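Local coordinates for protein lysine cyclodeaminase (Streptomyces pristinaespiralis, PDB 5YU3) that catalyses the NAD-dependent cyclodeamination of L-lysine to L-pipecolic acid with loss of ammonia, and probably handles L-ornithine in the same way to give proline, at residues L23-T32 and L120-R131. Residues are numbered along the deposited sequence; the frame is centred on the assembly and turned at random.
Sequences LMRRIIDRLT and LRTGAASAVASR. With NAD (nicotinamide-adenine-dinucleotide), chain F; PRO (proline), chain G.
The methyl of A124 fits as a knob into a hole formed by M24, I27, I28 and L31, and I28 returns the fit among A124, A127, V128 and R131. This knobs-into-holes packing joins helix 20-39 to helix 115-133 in the ornithine cyclodeaminase/mu-crystallin fold, the short segments crossing at -59° with their axes 8.8 Å apart. Where A124 faces I28 the backbones come to 4.8 Å between CA atoms, a closeness the small alanine permits. M24, bent at chi2 and chi3, lays its SD 3.5 Å from the carbonyl O of L120 and its CE beside L120 CD2; Y341 of the second subunit packs on both side chains. L31 brings CD2 against the backbone of A125, 3.6 Å from its N.

On the far side of helix 115-133 lies the active site. R121 places CG between its backbone N and carbonyl carbon (chi1 57°), and the chain bends away from I27 toward the ligands. There NH2 donates to PRO OXT at 2.8 Å, NH1 gives a weak bond to NAD O7N, and NE is salt-bridged to D308. A leucine in place of R121 would probably leave the proline carboxylate without this charged partner and the nicotinamide amide less firmly held.

At the exposed end, water 1 links D29 OD1 to R131 NH1, while R131 NH2 makes a weak, bent bond to T32 OG1. That hydroxyl itself donates to I28 O at 2.8 Å, above the carbonyl plane and from the face opposite T32 N.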
loop_
_atom_site.group_PDB
_atom_site.type_symbol
_atom_site.label_atom_id
_atom_site.label_comp_id
_atom_site.label_asym_id
_atom_site.label_seq_id
_atom_site.Cartn_x
_atom_site.Cartn_y
_atom_site.Cartn_z
ATOM N N LEU A 23 -13.270 -7.650 -23.873
ATOM C CA LEU A 23 -12.818 -7.299 -22.528
ATOM C C LEU A 23 -12.418 -5.827 -22.456
ATOM O O LEU A 23 -12.719 -5.144 -21.471
ATOM C CB LEU A 23 -11.653 -8.193 -22.108
ATOM C CG LEU A 23 -11.140 -7.988 -20.679
ATOM C CD1 LEU A 23 -12.200 -8.357 -19.636
ATOM C CD2 LEU A 23 -9.857 -8.785 -20.475
ATOM N N MET A 24 -11.761 -5.321 -23.497
ATOM C CA MET A 24 -11.431 -3.899 -23.533
ATOM C C MET A 24 -12.697 -3.048 -23.586
ATOM O O MET A 24 -12.799 -2.040 -22.881
ATOM C CB MET A 24 -10.510 -3.599 -24.718
ATOM C CG MET A 24 -10.133 -2.107 -24.868
ATOM S SD MET A 24 -9.193 -1.447 -23.459
ATOM C CE MET A 24 -7.518 -1.818 -23.928
ATOM N N ARG A 25 -13.692 -3.461 -24.382
ATOM C CA ARG A 25 -14.943 -2.713 -24.454
ATOM C C ARG A 25 -15.661 -2.691 -23.109
ATOM O O ARG A 25 -16.225 -1.657 -22.722
ATOM C CB ARG A 25 -15.861 -3.297 -25.528
ATOM C CG ARG A 25 -15.462 -2.878 -26.952
ATOM C CD ARG A 25 -16.580 -3.115 -27.962
ATOM N NE ARG A 25 -16.194 -2.691 -29.308
ATOM C CZ ARG A 25 -15.648 -3.502 -30.209
ATOM N NH1 ARG A 25 -15.436 -4.782 -29.903
ATOM N NH2 ARG A 25 -15.320 -3.041 -31.414
ATOM N N ARG A 26 -15.656 -3.818 -22.383
ATOM C CA ARG A 26 -16.267 -3.831 -21.056
ATOM C C ARG A 26 -15.607 -2.811 -20.143
ATOM O O ARG A 26 -16.294 -2.100 -19.402
ATOM C CB ARG A 26 -16.177 -5.219 -20.417
ATOM C CG ARG A 26 -17.054 -6.267 -21.072
ATOM C CD ARG A 26 -17.043 -7.586 -20.278
ATOM N NE ARG A 26 -17.621 -8.675 -21.062
ATOM C CZ ARG A 26 -17.675 -9.939 -20.661
ATOM N NH1 ARG A 26 -17.173 -10.290 -19.478
ATOM N NH2 ARG A 26 -18.226 -10.859 -21.449
ATOM N N ILE A 27 -14.275 -2.724 -20.183
ATOM C CA ILE A 27 -13.573 -1.800 -19.296
ATOM C C ILE A 27 -13.794 -0.355 -19.739
ATOM O O ILE A 27 -13.971 0.539 -18.901
ATOM C CB ILE A 27 -12.080 -2.170 -19.211
ATOM C CG1 ILE A 27 -11.945 -3.535 -18.509
ATOM C CG2 ILE A 27 -11.287 -1.111 -18.427
ATOM C CD1 ILE A 27 -10.570 -4.166 -18.611
ATOM N N ILE A 28 -13.812 -0.103 -21.054
ATOM C CA ILE A 28 -14.176 1.229 -21.539
ATOM C C ILE A 28 -15.557 1.628 -21.022
ATOM O O ILE A 28 -15.747 2.735 -20.503
ATOM C CB ILE A 28 -14.115 1.282 -23.076
ATOM C CG1 ILE A 28 -12.662 1.223 -23.558
ATOM C CG2 ILE A 28 -14.846 2.541 -23.599
ATOM C CD1 ILE A 28 -12.526 0.960 -25.063
ATOM N N ASP A 29 -16.542 0.733 -21.148
ATOM C CA ASP A 29 -17.902 1.073 -20.729
ATOM C C ASP A 29 -17.979 1.313 -19.224
ATOM O O ASP A 29 -18.630 2.263 -18.768
ATOM C CB ASP A 29 -18.879 -0.037 -21.128
ATOM C CG ASP A 29 -19.096 -0.122 -22.640
ATOM O OD1 ASP A 29 -18.803 0.858 -23.355
ATOM O OD2 ASP A 29 -19.564 -1.177 -23.112
ATOM N N ARG A 30 -17.321 0.465 -18.436
ATOM C CA ARG A 30 -17.385 0.621 -16.985
ATOM C C ARG A 30 -16.668 1.885 -16.533
ATOM O O ARG A 30 -17.138 2.588 -15.628
ATOM C CB ARG A 30 -16.786 -0.609 -16.308
ATOM C CG ARG A 30 -17.509 -1.873 -16.682
ATOM C CD ARG A 30 -18.850 -1.935 -15.992
ATOM N NE ARG A 30 -18.666 -2.487 -14.669
ATOM C CZ ARG A 30 -18.767 -3.780 -14.382
ATOM N NH1 ARG A 30 -19.070 -4.660 -15.332
ATOM N NH2 ARG A 30 -18.562 -4.186 -13.143
ATOM N N LEU A 31 -15.516 2.172 -17.135
ATOM C CA LEU A 31 -14.792 3.395 -16.819
ATOM C C LEU A 31 -15.616 4.632 -17.166
ATOM O O LEU A 31 -15.655 5.599 -16.396
ATOM C CB LEU A 31 -13.462 3.393 -17.567
ATOM C CG LEU A 31 -12.371 4.355 -17.129
ATOM C CD1 LEU A 31 -12.308 4.431 -15.604
ATOM C CD2 LEU A 31 -11.020 3.914 -17.718
ATOM N N THR A 32 -16.292 4.612 -18.318
ATOM C CA THR A 32 -17.143 5.734 -18.710
ATOM C C THR A 32 -18.242 5.983 -17.683
ATOM O O THR A 32 -18.460 7.123 -17.252
ATOM C CB THR A 32 -17.749 5.465 -20.088
ATOM O OG1 THR A 32 -16.699 5.347 -21.051
ATOM C CG2 THR A 32 -18.678 6.606 -20.500
ATOM N N LEU A 120 -4.851 -2.517 -19.715
ATOM C CA LEU A 120 -6.220 -2.419 -20.205
ATOM C C LEU A 120 -6.870 -1.106 -19.789
ATOM O O LEU A 120 -7.457 -0.407 -20.625
ATOM C CB LEU A 120 -7.052 -3.601 -19.695
ATOM C CG LEU A 120 -6.630 -4.956 -20.272
ATOM C CD1 LEU A 120 -7.455 -6.092 -19.643
ATOM C CD2 LEU A 120 -6.761 -4.979 -21.789
ATOM N N ARG A 121 -6.827 -0.770 -18.491
ATOM C CA ARG A 121 -7.577 0.415 -18.072
ATOM C C ARG A 121 -6.893 1.706 -18.518
ATOM O O ARG A 121 -7.559 2.747 -18.613
ATOM C CB ARG A 121 -7.836 0.401 -16.547
ATOM C CG ARG A 121 -6.626 0.312 -15.612
ATOM C CD ARG A 121 -5.838 1.627 -15.575
ATOM N NE ARG A 121 -5.306 1.953 -14.259
ATOM C CZ ARG A 121 -4.336 2.839 -14.042
ATOM N NH1 ARG A 121 -3.748 3.471 -15.067
ATOM N NH2 ARG A 121 -3.939 3.087 -12.792
ATOM N N THR A 122 -5.591 1.653 -18.800
ATOM C CA THR A 122 -4.883 2.832 -19.288
ATOM C C THR A 122 -5.233 3.108 -20.745
ATOM O O THR A 122 -5.451 4.268 -21.129
ATOM C CB THR A 122 -3.376 2.640 -19.108
ATOM O OG1 THR A 122 -3.112 2.362 -17.728
ATOM C CG2 THR A 122 -2.597 3.892 -19.499
ATOM N N GLY A 123 -5.303 2.055 -21.565
ATOM C CA GLY A 123 -5.872 2.211 -22.894
ATOM C C GLY A 123 -7.313 2.676 -22.841
ATOM O O GLY A 123 -7.719 3.570 -23.591
ATOM N N ALA A 124 -8.108 2.085 -21.941
ATOM C CA ALA A 124 -9.516 2.444 -21.853
ATOM C C ALA A 124 -9.695 3.916 -21.503
ATOM O O ALA A 124 -10.573 4.585 -22.053
ATOM C CB ALA A 124 -10.230 1.570 -20.818
ATOM N N ALA A 125 -8.880 4.432 -20.585
ATOM C CA ALA A 125 -9.037 5.826 -20.177
ATOM C C ALA A 125 -8.762 6.763 -21.347
ATOM O O ALA A 125 -9.503 7.734 -21.561
ATOM C CB ALA A 125 -8.114 6.142 -19.000
ATOM N N SER A 126 -7.706 6.476 -22.122
ATOM C CA SER A 126 -7.447 7.250 -23.336
ATOM C C SER A 126 -8.616 7.161 -24.310
ATOM O O SER A 126 -8.957 8.149 -24.974
ATOM C CB SER A 126 -6.156 6.779 -24.006
ATOM O OG SER A 126 -5.011 7.157 -23.259
ATOM N N ALA A 127 -9.245 5.983 -24.413
ATOM C CA ALA A 127 -10.393 5.832 -25.304
ATOM C C ALA A 127 -11.574 6.672 -24.837
ATOM O O ALA A 127 -12.265 7.286 -25.659
ATOM C CB ALA A 127 -10.802 4.357 -25.406
ATOM N N VAL A 128 -11.828 6.710 -23.522
ATOM C CA VAL A 128 -12.894 7.563 -22.996
ATOM C C VAL A 128 -12.623 9.025 -23.331
ATOM O O VAL A 128 -13.518 9.756 -23.785
ATOM C CB VAL A 128 -13.045 7.364 -21.475
ATOM C CG1 VAL A 128 -14.036 8.374 -20.891
ATOM C CG2 VAL A 128 -13.503 5.948 -21.182
ATOM N N ALA A 129 -11.394 9.480 -23.089
ATOM C CA ALA A 129 -11.063 10.882 -23.346
ATOM C C ALA A 129 -11.103 11.202 -24.831
ATOM O O ALA A 129 -11.526 12.297 -25.223
ATOM C CB ALA A 129 -9.678 11.221 -22.800
ATOM N N SER A 130 -10.632 10.272 -25.668
ATOM C CA SER A 130 -10.540 10.549 -27.098
ATOM C C SER A 130 -11.906 10.514 -27.765
ATOM O O SER A 130 -12.131 11.222 -28.754
ATOM C CB SER A 130 -9.591 9.560 -27.767
ATOM O OG SER A 130 -8.281 9.649 -27.238
ATOM N N ARG A 131 -12.832 9.703 -27.253
ATOM C CA ARG A 131 -14.196 9.773 -27.751
ATOM C C ARG A 131 -14.767 11.171 -27.555
ATOM O O ARG A 131 -15.497 11.681 -28.416
ATOM C CB ARG A 131 -15.057 8.723 -27.045
ATOM C CG ARG A 131 -16.217 8.215 -27.860
ATOM C CD ARG A 131 -16.636 6.855 -27.331
ATOM N NE ARG A 131 -16.646 6.879 -25.872
ATOM C CZ ARG A 131 -17.069 5.877 -25.109
ATOM N NH1 ARG A 131 -17.515 4.752 -25.673
ATOM N NH2 ARG A 131 -17.042 6.005 -23.783
HETATM P PA NAD F . 7.770 0.484 -21.600
HETATM O O1A NAD F . 9.145 0.437 -21.011
HETATM O O2A NAD F . 7.088 -0.799 -22.032
HETATM O O5B NAD F . 7.821 1.409 -22.916
HETATM C C5B NAD F . 8.335 2.744 -22.832
HETATM C C4B NAD F . 8.975 3.043 -24.180
HETATM O O4B NAD F . 9.352 4.421 -24.227
HETATM C C3B NAD F . 10.265 2.243 -24.385
HETATM O O3B NAD F . 10.154 1.419 -25.566
HETATM C C2B NAD F . 11.334 3.310 -24.552
HETATM O O2B NAD F . 12.345 2.976 -25.500
HETATM C C1B NAD F . 10.519 4.488 -25.038
HETATM N N9A NAD F . 11.126 5.826 -24.873
HETATM C C8A NAD F . 11.901 6.284 -23.863
HETATM N N7A NAD F . 12.239 7.595 -24.080
HETATM C C5A NAD F . 11.659 7.968 -25.246
HETATM C C6A NAD F . 11.593 9.185 -26.077
HETATM N N6A NAD F . 12.224 10.321 -25.696
HETATM N N1A NAD F . 10.860 9.133 -27.211
HETATM C C2A NAD F . 10.214 8.027 -27.627
HETATM N N3A NAD F . 10.241 6.878 -26.932
HETATM C C4A NAD F . 10.929 6.799 -25.759
HETATM O O3 NAD F . 6.823 1.257 -20.530
HETATM P PN NAD F . 5.231 1.415 -20.578
HETATM O O1N NAD F . 4.802 1.539 -22.022
HETATM O O2N NAD F . 4.630 0.344 -19.693
HETATM O O5D NAD F . 5.009 2.816 -19.810
HETATM C C5D NAD F . 5.306 4.050 -20.466
HETATM C C4D NAD F . 4.914 5.205 -19.544
HETATM O O4D NAD F . 3.525 5.123 -19.225
HETATM C C3D NAD F . 5.650 5.149 -18.217
HETATM O O3D NAD F . 5.947 6.499 -17.797
HETATM C C2D NAD F . 4.618 4.576 -17.271
HETATM O O2D NAD F . 4.888 4.872 -15.895
HETATM C C1D NAD F . 3.374 5.252 -17.810
HETATM N N1N NAD F . 2.111 4.652 -17.396
HETATM C C2N NAD F . 1.059 5.466 -17.234
HETATM C C3N NAD F . -0.175 4.970 -16.838
HETATM C C7N NAD F . -1.318 5.917 -16.689
HETATM O O7N NAD F . -2.336 5.562 -16.130
HETATM N N7N NAD F . -1.203 7.144 -17.227
HETATM C C4N NAD F . -0.339 3.595 -16.642
HETATM C C5N NAD F . 0.767 2.773 -16.849
HETATM C C6N NAD F . 1.991 3.322 -17.237
HETATM N N PRO G . 1.243 5.316 -13.129
HETATM C CA PRO G . 0.956 3.787 -13.223
HETATM C C PRO G . -0.487 3.477 -12.737
HETATM O O PRO G . -0.669 2.277 -12.466
HETATM C CB PRO G . 1.867 3.274 -12.487
HETATM C CG PRO G . 3.146 4.221 -12.763
HETATM C CD PRO G . 2.703 5.290 -13.345
HETATM O OXT PRO G . -1.429 4.345 -12.660
HETATM O O HOH W 1 -18.811 3.365 -23.275
#